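Long-range contact in serine acetyltransferase 1, putative (Entamoeba histolytica, PDB 7BW9), which probably transfers an acetyl group to serine in cysteine biosynthesis and binds cysteine in the crystal: residues G129-Y143 with I164-I178. Sequence-based numbering, arbitrary orientation.
Sequences GIHVMMIQRVAHILY and IDIHPGTSIGNHFFI
Arg137, Gln136 and His140 of helix 128-144 bind backbone carbonyls of 164-178, the first coil of the left-handed beta-helix. The Arg137 chain runs extended from CG to NE (chi3 -174°), which carries the guanidinium out to the corner after strand 171-172. Arg137 NH1 donates to Ile172 O at 3.0 Å, within the guanidinium plane but above the carbonyl plane. Arg137 NH2 donates to Gly173 O at 2.8 Å. The NE atom forms a salt bridge with Asp106. Met133 CE lies over one face of the guanidinium and touches Ile172 CD1, tip to tip. Met133 SD sits at the edge of the Phe176 ring, 3.8 Å from CD2, a Met-aromatic contact.

Gln136 bends at chi2 (-84°), and its amide turns into the coil. Gln136 NE2 donates to His167 O, close to the amide plane, and to Thr170 O at 3.0 Å. A water joins OE1 to Thr170 O. Val132 CG2 meets Ile164 CG2, and Val132 CG1 meets Ile166 CD1. Gln136 CG presses on Ile166 CG2 at 3.5 Å.

The type I turn from His167 to Thr170 lies against the C-terminal part of 129-143. His140 ND1 donates to Pro168 O at 2.8 Å, in the ring and carbonyl planes. Gly169 CA lies over the centre of the Tyr143 ring, 3.5 Å from the centroid, a CH-pi contact. Tyr143 OH is hydrogen-bonded to Glu188 OE2.

Val132 and Met133 pack between these polar grips. Five hydrogen bonds from three side chains thus tie two corners of the coil to the helix that covers the end of the beta-helix.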
ATOM      1  N   GLY A 129       9.415  -4.990   5.890  1.00 14.65           N
ATOM      2  CA  GLY A 129       9.911  -6.269   5.406  1.00 16.71           C
ATOM      3  C   GLY A 129      10.067  -7.289   6.513  1.00 18.04           C
ATOM      4  O   GLY A 129       9.932  -8.493   6.274  1.00 14.13           O
ATOM      5  N   ILE A 130      10.347  -6.819   7.732  1.00 14.79           N
ATOM      6  CA  ILE A 130      10.393  -7.686   8.899  1.00 16.22           C
ATOM      7  C   ILE A 130       8.985  -8.083   9.307  1.00 15.56           C
ATOM      8  O   ILE A 130       8.715  -9.250   9.614  1.00 16.46           O
ATOM      9  CB  ILE A 130      11.130  -6.988  10.060  1.00 15.19           C
ATOM     10  CG1 ILE A 130      12.587  -6.723   9.700  1.00 17.26           C
ATOM     11  CG2 ILE A 130      11.015  -7.803  11.330  1.00 17.87           C
ATOM     12  CD1 ILE A 130      13.362  -7.952   9.308  1.00 18.91           C
ATOM     13  N   HIS A 131       8.060  -7.124   9.314  1.00 18.34           N
ATOM     14  CA  HIS A 131       6.699  -7.444   9.741  1.00 23.27           C
ATOM     15  C   HIS A 131       6.063  -8.445   8.795  1.00 13.56           C
ATOM     16  O   HIS A 131       5.344  -9.347   9.236  1.00 19.34           O
ATOM     17  CB  HIS A 131       5.844  -6.175   9.856  1.00 13.23           C
ATOM     18  CG  HIS A 131       6.328  -5.228  10.915  1.00 20.07           C
ATOM     19  ND1 HIS A 131       5.959  -3.900  10.956  1.00 20.34           N
ATOM     20  CD2 HIS A 131       7.163  -5.421  11.964  1.00 17.22           C
ATOM     21  CE1 HIS A 131       6.549  -3.315  11.985  1.00 25.15           C
ATOM     22  NE2 HIS A 131       7.282  -4.217  12.615  1.00 21.85           N
ATOM     23  N   VAL A 132       6.340  -8.331   7.497  1.00 12.31           N
ATOM     24  CA  VAL A 132       5.707  -9.270   6.572  1.00 13.37           C
ATOM     25  C   VAL A 132       6.243 -10.678   6.802  1.00 12.24           C
ATOM     26  O   VAL A 132       5.510 -11.660   6.646  1.00 14.66           O
ATOM     27  CB  VAL A 132       5.881  -8.806   5.106  1.00 15.18           C
ATOM     28  CG1 VAL A 132       7.298  -9.060   4.602  1.00 14.45           C
ATOM     29  CG2 VAL A 132       4.884  -9.518   4.197  1.00 16.45           C
ATOM     30  N   MET A 133       7.511 -10.803   7.208  1.00 14.23           N
ATOM     31  CA  MET A 133       8.089 -12.121   7.438  1.00 14.71           C
ATOM     32  C   MET A 133       7.644 -12.726   8.765  1.00 15.02           C
ATOM     33  O   MET A 133       7.477 -13.948   8.849  1.00 15.39           O
ATOM     34  CB  MET A 133       9.614 -12.043   7.353  1.00 15.86           C
ATOM     35  CG  MET A 133      10.119 -11.867   5.905  1.00 18.59           C
ATOM     36  SD  MET A 133       9.311 -12.969   4.709  1.00 24.73           S
ATOM     37  CE  MET A 133       9.825 -14.559   5.389  1.00 16.63           C
ATOM     38  N   MET A 134       7.433 -11.905   9.803  1.00 11.34           N
ATOM     39  CA  MET A 134       6.739 -12.398  10.993  1.00 16.07           C
ATOM     40  C   MET A 134       5.429 -13.090  10.616  1.00 16.27           C
ATOM     41  O   MET A 134       5.144 -14.202  11.067  1.00 20.34           O
ATOM     42  CB  MET A 134       6.454 -11.246  11.960  1.00 20.86           C
ATOM     43  CG  MET A 134       7.666 -10.488  12.477  1.00 24.24           C
ATOM     44  SD  MET A 134       7.119  -9.259  13.694  1.00 21.98           S
ATOM     45  CE  MET A 134       8.678  -8.614  14.304  1.00 19.82           C
ATOM     46  N   ILE A 135       4.620 -12.445   9.777  1.00 12.44           N
ATOM     47  CA  ILE A 135       3.360 -13.052   9.361  1.00 13.08           C
ATOM     48  C   ILE A 135       3.603 -14.243   8.436  1.00 15.61           C
ATOM     49  O   ILE A 135       2.959 -15.294   8.580  1.00 12.96           O
ATOM     50  CB  ILE A 135       2.461 -12.000   8.696  1.00 11.95           C
ATOM     51  CG1 ILE A 135       2.262 -10.820   9.639  1.00 20.45           C
ATOM     52  CG2 ILE A 135       1.112 -12.604   8.300  1.00 10.22           C
ATOM     53  CD1 ILE A 135       1.515 -11.179  10.947  1.00 18.95           C
ATOM     54  N   GLN A 136       4.523 -14.104   7.465  1.00 13.17           N
ATOM     55  CA  GLN A 136       4.673 -15.141   6.441  1.00 11.49           C
ATOM     56  C   GLN A 136       5.158 -16.453   7.040  1.00 14.27           C
ATOM     57  O   GLN A 136       4.674 -17.527   6.666  1.00 13.25           O
ATOM     58  CB  GLN A 136       5.634 -14.691   5.337  1.00 10.77           C
ATOM     59  CG  GLN A 136       5.415 -15.439   3.978  1.00 15.62           C
ATOM     60  CD  GLN A 136       6.122 -16.782   3.910  1.00 15.15           C
ATOM     61  OE1 GLN A 136       7.104 -16.999   4.612  1.00 20.99           O
ATOM     62  NE2 GLN A 136       5.606 -17.699   3.090  1.00 12.23           N
ATOM     63  N   ARG A 137       6.124 -16.389   7.959  1.00 12.58           N
ATOM     64  CA  ARG A 137       6.632 -17.614   8.563  1.00 18.90           C
ATOM     65  C   ARG A 137       5.565 -18.307   9.410  1.00 23.22           C
ATOM     66  O   ARG A 137       5.540 -19.541   9.481  1.00 18.59           O
ATOM     67  CB  ARG A 137       7.894 -17.291   9.366  1.00 19.17           C
ATOM     68  CG  ARG A 137       8.988 -16.707   8.450  1.00 18.95           C
ATOM     69  CD  ARG A 137      10.372 -16.885   9.007  1.00 18.71           C
ATOM     70  NE  ARG A 137      11.415 -16.213   8.229  1.00 20.55           N
ATOM     71  CZ  ARG A 137      11.977 -16.717   7.124  1.00 22.19           C
ATOM     72  NH1 ARG A 137      11.581 -17.888   6.645  1.00 18.57           N
ATOM     73  NH2 ARG A 137      12.944 -16.047   6.506  1.00 15.58           N
ATOM     74  N   VAL A 138       4.653 -17.541  10.021  1.00 16.44           N
ATOM     75  CA  VAL A 138       3.505 -18.153  10.679  1.00 17.92           C
ATOM     76  C   VAL A 138       2.575 -18.768   9.647  1.00 18.57           C
ATOM     77  O   VAL A 138       2.223 -19.951   9.731  1.00 16.91           O
ATOM     78  CB  VAL A 138       2.760 -17.121  11.545  1.00 18.62           C
ATOM     79  CG1 VAL A 138       1.387 -17.645  11.898  1.00 15.00           C
ATOM     80  CG2 VAL A 138       3.578 -16.781  12.781  1.00 13.77           C
ATOM     81  N   ALA A 139       2.168 -17.967   8.656  1.00 13.51           N
ATOM     82  CA  ALA A 139       1.188 -18.417   7.669  1.00 14.13           C
ATOM     83  C   ALA A 139       1.665 -19.657   6.937  1.00 14.26           C
ATOM     84  O   ALA A 139       0.860 -20.528   6.593  1.00 17.00           O
ATOM     85  CB  ALA A 139       0.913 -17.304   6.650  1.00 11.86           C
ATOM     86  N   HIS A 140       2.967 -19.727   6.654  1.00 14.11           N
ATOM     87  CA  HIS A 140       3.501 -20.824   5.845  1.00 16.69           C
ATOM     88  C   HIS A 140       3.355 -22.167   6.556  1.00 18.28           C
ATOM     89  O   HIS A 140       3.120 -23.196   5.912  1.00 19.08           O
ATOM     90  CB  HIS A 140       4.961 -20.545   5.499  1.00 10.81           C
ATOM     91  CG  HIS A 140       5.604 -21.605   4.658  1.00 16.24           C
ATOM     92  ND1 HIS A 140       5.160 -21.927   3.394  1.00 20.18           N
ATOM     93  CD2 HIS A 140       6.671 -22.408   4.899  1.00 13.07           C
ATOM     94  CE1 HIS A 140       5.921 -22.887   2.896  1.00 20.87           C
ATOM     95  NE2 HIS A 140       6.840 -23.200   3.793  1.00 17.57           N
ATOM     96  N   ILE A 141       3.486 -22.180   7.883  1.00 18.48           N
ATOM     97  CA  ILE A 141       3.265 -23.423   8.619  1.00 21.98           C
ATOM     98  C   ILE A 141       1.801 -23.822   8.551  1.00 22.26           C
ATOM     99  O   ILE A 141       1.469 -25.005   8.426  1.00 19.06           O
ATOM    100  CB  ILE A 141       3.752 -23.280  10.068  1.00 21.19           C
ATOM    101  CG1 ILE A 141       5.274 -23.153  10.065  1.00 19.36           C
ATOM    102  CG2 ILE A 141       3.310 -24.496  10.919  1.00 20.92           C
ATOM    103  CD1 ILE A 141       5.810 -22.649  11.303  1.00 25.17           C
ATOM    104  N   LEU A 142       0.904 -22.841   8.606  1.00 22.95           N
ATOM    105  CA  LEU A 142      -0.511 -23.147   8.467  1.00 22.01           C
ATOM    106  C   LEU A 142      -0.788 -23.747   7.097  1.00 24.67           C
ATOM    107  O   LEU A 142      -1.442 -24.791   6.980  1.00 19.92           O
ATOM    108  CB  LEU A 142      -1.337 -21.883   8.701  1.00 18.53           C
ATOM    109  CG  LEU A 142      -1.066 -21.213  10.051  1.00 20.74           C
ATOM    110  CD1 LEU A 142      -1.851 -19.913  10.175  1.00 14.23           C
ATOM    111  CD2 LEU A 142      -1.413 -22.179  11.192  1.00 17.44           C
ATOM    112  N   TYR A 143      -0.242 -23.119   6.052  1.00 21.14           N
ATOM    113  CA  TYR A 143      -0.488 -23.572   4.686  1.00 20.99           C
ATOM    114  C   TYR A 143       0.046 -24.984   4.472  1.00 23.97           C
ATOM    115  O   TYR A 143      -0.641 -25.833   3.893  1.00 24.15           O
ATOM    116  CB  TYR A 143       0.137 -22.576   3.704  1.00 16.51           C
ATOM    117  CG  TYR A 143       0.188 -23.009   2.251  1.00 21.84           C
ATOM    118  CD1 TYR A 143       1.202 -23.848   1.793  1.00 18.45           C
ATOM    119  CD2 TYR A 143      -0.744 -22.531   1.323  1.00 20.90           C
ATOM    120  CE1 TYR A 143       1.273 -24.242   0.467  1.00 23.87           C
ATOM    121  CE2 TYR A 143      -0.678 -22.911  -0.020  1.00 19.96           C
ATOM    122  CZ  TYR A 143       0.336 -23.761  -0.440  1.00 23.19           C
ATOM    123  OH  TYR A 143       0.428 -24.149  -1.758  1.00 29.44           O
ATOM    124  N   ILE A 164       3.219  -5.283   0.632  1.00 11.08           N
ATOM    125  CA  ILE A 164       4.043  -6.428   0.252  1.00 17.85           C
ATOM    126  C   ILE A 164       3.157  -7.657   0.134  1.00 18.28           C
ATOM    127  O   ILE A 164       2.412  -7.991   1.070  1.00 15.71           O
ATOM    128  CB  ILE A 164       5.166  -6.684   1.268  1.00 17.38           C
ATOM    129  CG1 ILE A 164       6.017  -5.431   1.472  1.00 10.51           C
ATOM    130  CG2 ILE A 164       6.014  -7.900   0.814  1.00 14.07           C
ATOM    131  CD1 ILE A 164       7.027  -5.595   2.612  1.00 11.82           C
ATOM    132  N   ASP A 165       3.252  -8.344  -1.000  1.00 12.26           N
ATOM    133  CA  ASP A 165       2.345  -9.440  -1.336  1.00 13.32           C
ATOM    134  C   ASP A 165       3.154 -10.724  -1.429  1.00 21.82           C
ATOM    135  O   ASP A 165       3.800 -10.976  -2.453  1.00 16.69           O
ATOM    136  CB  ASP A 165       1.620  -9.140  -2.643  1.00 12.56           C
ATOM    137  CG  ASP A 165       0.468 -10.082  -2.912  1.00 24.53           C
ATOM    138  OD1 ASP A 165       0.375 -11.136  -2.249  1.00 31.28           O
ATOM    139  OD2 ASP A 165      -0.362  -9.758  -3.792  1.00 26.87           O
ATOM    140  N   ILE A 166       3.110 -11.546  -0.378  1.00 14.44           N
ATOM    141  CA  ILE A 166       3.811 -12.827  -0.360  1.00 12.97           C
ATOM    142  C   ILE A 166       2.808 -13.939  -0.101  1.00 16.61           C
ATOM    143  O   ILE A 166       2.050 -13.891   0.882  1.00 12.27           O
ATOM    144  CB  ILE A 166       4.924 -12.873   0.705  1.00 13.66           C
ATOM    145  CG1 ILE A 166       5.922 -11.745   0.502  1.00 16.11           C
ATOM    146  CG2 ILE A 166       5.626 -14.238   0.683  1.00  8.99           C
ATOM    147  CD1 ILE A 166       7.042 -11.760   1.526  1.00 18.78           C
ATOM    148  N   HIS A 167       2.824 -14.953  -0.959  1.00 10.75           N
ATOM    149  CA  HIS A 167       1.879 -16.044  -0.800  1.00 16.71           C
ATOM    150  C   HIS A 167       2.251 -16.906   0.411  1.00 12.82           C
ATOM    151  O   HIS A 167       3.430 -17.080   0.722  1.00 13.58           O
ATOM    152  CB  HIS A 167       1.834 -16.901  -2.062  1.00 14.93           C
ATOM    153  CG  HIS A 167       0.620 -17.767  -2.154  1.00 16.26           C
ATOM    154  ND1 HIS A 167       0.536 -18.996  -1.533  1.00 17.29           N
ATOM    155  CD2 HIS A 167      -0.569 -17.576  -2.776  1.00 16.49           C
ATOM    156  CE1 HIS A 167      -0.656 -19.521  -1.762  1.00 20.23           C
ATOM    157  NE2 HIS A 167      -1.343 -18.684  -2.520  1.00 18.45           N
ATOM    158  N   PRO A 168       1.257 -17.439   1.129  1.00 13.51           N
ATOM    159  CA  PRO A 168       1.580 -18.333   2.254  1.00 17.24           C
ATOM    160  C   PRO A 168       2.342 -19.582   1.840  1.00 14.09           C
ATOM    161  O   PRO A 168       3.087 -20.151   2.651  1.00 17.71           O
ATOM    162  CB  PRO A 168       0.200 -18.676   2.849  1.00 13.37           C
ATOM    163  CG  PRO A 168      -0.777 -18.412   1.725  1.00 17.69           C
ATOM    164  CD  PRO A 168      -0.196 -17.253   0.962  1.00 17.47           C
ATOM    165  N   GLY A 169       2.189 -20.031   0.597  1.00 18.11           N
ATOM    166  CA  GLY A 169       2.928 -21.194   0.135  1.00 18.58           C
ATOM    167  C   GLY A 169       4.389 -20.946  -0.159  1.00 19.02           C
ATOM    168  O   GLY A 169       5.161 -21.905  -0.226  1.00 17.71           O
ATOM    169  N   THR A 170       4.798 -19.686  -0.321  1.00 17.43           N
ATOM    170  CA  THR A 170       6.192 -19.387  -0.640  1.00 14.94           C
ATOM    171  C   THR A 170       7.141 -20.013   0.384  1.00 17.32           C
ATOM    172  O   THR A 170       6.903 -19.944   1.588  1.00 14.96           O
ATOM    173  CB  THR A 170       6.393 -17.872  -0.689  1.00 14.51           C
ATOM    174  OG1 THR A 170       5.459 -17.296  -1.609  1.00 13.51           O
ATOM    175  CG2 THR A 170       7.793 -17.528  -1.124  1.00 15.50           C
ATOM    176  N   SER A 171       8.212 -20.638  -0.111  1.00 14.73           N
ATOM    177  CA  SER A 171       9.268 -21.219   0.712  1.00 19.60           C
ATOM    178  C   SER A 171      10.460 -20.265   0.754  1.00 20.64           C
ATOM    179  O   SER A 171      11.043 -19.950  -0.293  1.00 16.39           O
ATOM    180  CB  SER A 171       9.697 -22.573   0.139  1.00 21.38           C
ATOM    181  OG  SER A 171      10.720 -23.136   0.929  1.00 28.74           O
ATOM    182  N   ILE A 172      10.831 -19.821   1.953  1.00 13.77           N
ATOM    183  CA  ILE A 172      11.828 -18.767   2.115  1.00 19.29           C
ATOM    184  C   ILE A 172      12.863 -19.189   3.147  1.00 18.66           C
ATOM    185  O   ILE A 172      12.511 -19.504   4.286  1.00 21.77           O
ATOM    186  CB  ILE A 172      11.167 -17.437   2.534  1.00 18.92           C
ATOM    187  CG1 ILE A 172      10.156 -17.008   1.465  1.00 17.84           C
ATOM    188  CG2 ILE A 172      12.249 -16.364   2.801  1.00 18.12           C
ATOM    189  CD1 ILE A 172       9.361 -15.745   1.809  1.00 18.80           C
ATOM    190  N   GLY A 173      14.137 -19.141   2.766  1.00 16.68           N
ATOM    191  CA  GLY A 173      15.217 -19.468   3.672  1.00 18.58           C
ATOM    192  C   GLY A 173      15.519 -18.346   4.650  1.00 18.05           C
ATOM    193  O   GLY A 173      14.770 -17.378   4.799  1.00 15.53           O
ATOM    194  N   ASN A 174      16.667 -18.471   5.304  1.00 13.92           N
ATOM    195  CA  ASN A 174      16.964 -17.596   6.424  1.00 17.55           C
ATOM    196  C   ASN A 174      17.701 -16.335   5.973  1.00 15.34           C
ATOM    197  O   ASN A 174      18.214 -16.240   4.852  1.00 15.03           O
ATOM    198  CB  ASN A 174      17.761 -18.349   7.502  1.00 17.26           C
ATOM    199  CG  ASN A 174      19.063 -18.931   6.986  1.00 20.42           C
ATOM    200  OD1 ASN A 174      19.965 -18.207   6.563  1.00 18.54           O
ATOM    201  ND2 ASN A 174      19.187 -20.243   7.068  1.00 22.07           N
ATOM    202  N   HIS A 175      17.724 -15.349   6.872  1.00 10.29           N
ATOM    203  CA  HIS A 175      18.374 -14.058   6.637  1.00 16.05           C
ATOM    204  C   HIS A 175      17.812 -13.358   5.403  1.00 18.69           C
ATOM    205  O   HIS A 175      18.554 -12.789   4.599  1.00 16.37           O
ATOM    206  CB  HIS A 175      19.896 -14.206   6.515  1.00 15.56           C
ATOM    207  CG  HIS A 175      20.569 -14.685   7.770  1.00 20.19           C
ATOM    208  ND1 HIS A 175      20.811 -16.020   8.026  1.00 20.08           N
ATOM    209  CD2 HIS A 175      21.085 -14.003   8.821  1.00 15.60           C
ATOM    210  CE1 HIS A 175      21.445 -16.139   9.179  1.00 16.97           C
ATOM    211  NE2 HIS A 175      21.615 -14.931   9.684  1.00 19.16           N
ATOM    212  N   PHE A 176      16.491 -13.395   5.251  1.00 15.68           N
ATOM    213  CA  PHE A 176      15.834 -12.803   4.091  1.00 16.10           C
ATOM    214  C   PHE A 176      15.496 -11.348   4.393  1.00 15.60           C
ATOM    215  O   PHE A 176      14.856 -11.061   5.414  1.00 15.19           O
ATOM    216  CB  PHE A 176      14.570 -13.596   3.735  1.00 12.93           C
ATOM    217  CG  PHE A 176      13.831 -13.065   2.534  1.00 17.91           C
ATOM    218  CD1 PHE A 176      14.482 -12.917   1.316  1.00 17.81           C
ATOM    219  CD2 PHE A 176      12.488 -12.718   2.620  1.00 16.49           C
ATOM    220  CE1 PHE A 176      13.806 -12.429   0.199  1.00 20.22           C
ATOM    221  CE2 PHE A 176      11.809 -12.238   1.515  1.00 18.15           C
ATOM    222  CZ  PHE A 176      12.467 -12.097   0.300  1.00 17.41           C
ATOM    223  N   PHE A 177      15.902 -10.434   3.508  1.00 14.15           N
ATOM    224  CA  PHE A 177      15.666  -9.001   3.705  1.00 12.69           C
ATOM    225  C   PHE A 177      14.915  -8.403   2.516  1.00 17.33           C
ATOM    226  O   PHE A 177      15.397  -8.445   1.372  1.00 12.98           O
ATOM    227  CB  PHE A 177      16.982  -8.249   3.931  1.00 14.87           C
ATOM    228  CG  PHE A 177      16.821  -6.744   4.097  1.00 17.40           C
ATOM    229  CD1 PHE A 177      15.728  -6.202   4.786  1.00 14.78           C
ATOM    230  CD2 PHE A 177      17.789  -5.877   3.607  1.00 15.14           C
ATOM    231  CE1 PHE A 177      15.601  -4.827   4.958  1.00 13.17           C
ATOM    232  CE2 PHE A 177      17.662  -4.496   3.765  1.00 18.01           C
ATOM    233  CZ  PHE A 177      16.566  -3.974   4.444  1.00 20.54           C
ATOM    234  N   ILE A 178      13.738  -7.845   2.789  1.00 13.45           N
ATOM    235  CA  ILE A 178      13.015  -6.995   1.847  1.00 12.05           C
ATOM    236  C   ILE A 178      13.185  -5.556   2.313  1.00 15.00           C
ATOM    237  O   ILE A 178      12.776  -5.213   3.431  1.00 17.18           O
ATOM    238  CB  ILE A 178      11.529  -7.375   1.759  1.00 15.77           C
ATOM    239  CG1 ILE A 178      11.363  -8.754   1.129  1.00 21.81           C
ATOM    240  CG2 ILE A 178      10.740  -6.336   0.959  1.00 13.55           C
ATOM    241  CD1 ILE A 178       9.949  -9.258   1.154  1.00 22.48           C
TER
HETATM  242  O   HOH W   1      11.733  -3.518   5.445  1.00 14.78           O
HETATM  243  O   HOH W   2      12.698  -8.722   5.273  1.00 21.09           O
HETATM  244  O   HOH W   3       8.509 -19.381   3.995  1.00 27.59           O